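Local coordinates for protein aminotransferase class I and II (Streptococcus suis 89/1591, PDB 3OP7) that probably catalyses the pyridoxal phosphate-dependent transfer of amino groups between amino acids and keto acids, at residues M317-E320 against D321-L324. Numbering follows the deposited sequence.
Sequences MPME and DFCL
Phe-322, Cys-323 and Leu-324 each donate their backbone N-H to the carbonyl four residues back, forming the first turn of helix 319-330, with Pro-318 as the N-cap; Phe-322 N lies 3.0 Å from Pro-318 O. Two selenomethionines converge on the Phe-322 ring, both as Met-aromatic contacts. Met-317 SE reaches the ring edge, 4.0 Å from Phe-322 CD2, its side chain crossing that of Phe-322 at about a right angle. A bend at the last torsion (chi3 -63°) turns Met-317 CE onto the helix, 3.5 Å from Asp-321 CB. Met-319 instead runs alongside Phe-322 and sets Met-319 SE 4.4 Å from the centroid of the Phe-322 ring, obliquely, while its CE packs on Phe-322 CB. On another side of the turn, Glu-320 CG meets Leu-324 CD1 at 4.0 Å, and the Glu-320 carboxylate forms a salt bridge with Arg-339. Asp-343 accepts a hydrogen bond from the Met-319 backbone N, tying the helix start to the loop before strand 345-348. Phe-367 of helix 354-368 stacks edge-to-face with Phe-322, Cys-323 packs on Pro-336 and Val-346 of the antiparallel sheet, and Leu-324 rests against Trp-12 and His-16 of helix 8-16.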
loop_
_atom_site.group_PDB
_atom_site.type_symbol
_atom_site.label_atom_id
_atom_site.label_comp_id
_atom_site.label_asym_id
_atom_site.label_seq_id
_atom_site.Cartn_x
_atom_site.Cartn_y
_atom_site.Cartn_z
HETATM N N MSE A 317 -16.313 -29.093 19.231
HETATM C CA MSE A 317 -16.094 -29.280 17.804
HETATM C C MSE A 317 -15.208 -28.148 17.324
HETATM O O MSE A 317 -15.254 -27.051 17.887
HETATM C CB MSE A 317 -17.410 -29.343 17.023
HETATM C CG MSE A 317 -18.097 -28.025 16.778
HETATM SE SE MSE A 317 -19.732 -28.043 15.671
HETATM C CE MSE A 317 -19.175 -28.655 13.936
ATOM N N PRO A 318 -14.381 -28.419 16.309
ATOM C CA PRO A 318 -13.528 -27.334 15.788
ATOM C C PRO A 318 -14.361 -26.096 15.422
ATOM O O PRO A 318 -15.476 -26.222 14.897
ATOM C CB PRO A 318 -12.851 -27.966 14.571
ATOM C CG PRO A 318 -12.817 -29.450 14.892
ATOM C CD PRO A 318 -14.124 -29.703 15.629
HETATM N N MSE A 319 -13.867 -24.915 15.770
HETATM C CA MSE A 319 -14.648 -23.695 15.511
HETATM C C MSE A 319 -14.777 -23.392 14.026
HETATM O O MSE A 319 -15.732 -22.707 13.607
HETATM C CB MSE A 319 -14.053 -22.477 16.236
HETATM C CG MSE A 319 -14.389 -22.429 17.708
HETATM SE SE MSE A 319 -16.298 -22.370 18.073
HETATM C CE MSE A 319 -16.476 -24.172 18.709
ATOM N N GLU A 320 -13.816 -23.832 13.215
ATOM C CA GLU A 320 -13.963 -23.628 11.768
ATOM C C GLU A 320 -15.187 -24.413 11.275
ATOM O O GLU A 320 -16.005 -23.891 10.526
ATOM C CB GLU A 320 -12.692 -24.001 11.008
ATOM C CG GLU A 320 -12.831 -23.940 9.473
ATOM C CD GLU A 320 -11.842 -22.994 8.774
ATOM O OE1 GLU A 320 -11.012 -22.338 9.419
ATOM O OE2 GLU A 320 -11.957 -22.874 7.532
ATOM N N ASP A 321 -15.352 -25.650 11.727
ATOM C CA ASP A 321 -16.530 -26.416 11.356
ATOM C C ASP A 321 -17.813 -25.754 11.941
ATOM O O ASP A 321 -18.855 -25.662 11.261
ATOM C CB ASP A 321 -16.433 -27.851 11.883
ATOM C CG ASP A 321 -15.287 -28.681 11.251
ATOM O OD1 ASP A 321 -14.600 -28.241 10.313
ATOM O OD2 ASP A 321 -15.106 -29.835 11.703
ATOM N N PHE A 322 -17.738 -25.304 13.196
ATOM C CA PHE A 322 -18.878 -24.669 13.868
ATOM C C PHE A 322 -19.320 -23.433 13.092
ATOM O O PHE A 322 -20.501 -23.237 12.813
ATOM C CB PHE A 322 -18.458 -24.264 15.268
ATOM C CG PHE A 322 -19.523 -23.577 16.073
ATOM C CD1 PHE A 322 -19.687 -22.201 16.007
ATOM C CD2 PHE A 322 -20.298 -24.292 16.957
ATOM C CE1 PHE A 322 -20.638 -21.561 16.785
ATOM C CE2 PHE A 322 -21.262 -23.660 17.741
ATOM C CZ PHE A 322 -21.430 -22.304 17.657
ATOM N N CYS A 323 -18.363 -22.582 12.767
ATOM C CA CYS A 323 -18.681 -21.375 12.020
ATOM C C CYS A 323 -19.153 -21.625 10.577
ATOM O O CYS A 323 -19.988 -20.873 10.071
ATOM C CB CYS A 323 -17.488 -20.424 12.008
ATOM S SG CYS A 323 -17.159 -19.662 13.645
ATOM N N LEU A 324 -18.603 -22.646 9.912
ATOM C CA LEU A 324 -19.067 -23.032 8.568
ATOM C C LEU A 324 -20.524 -23.488 8.624
ATOM O O LEU A 324 -21.346 -23.114 7.787
ATOM C CB LEU A 324 -18.209 -24.163 7.980
ATOM C CG LEU A 324 -16.770 -23.848 7.517
ATOM C CD1 LEU A 324 -15.977 -25.178 7.357
ATOM C CD2 LEU A 324 -16.778 -23.032 6.227
#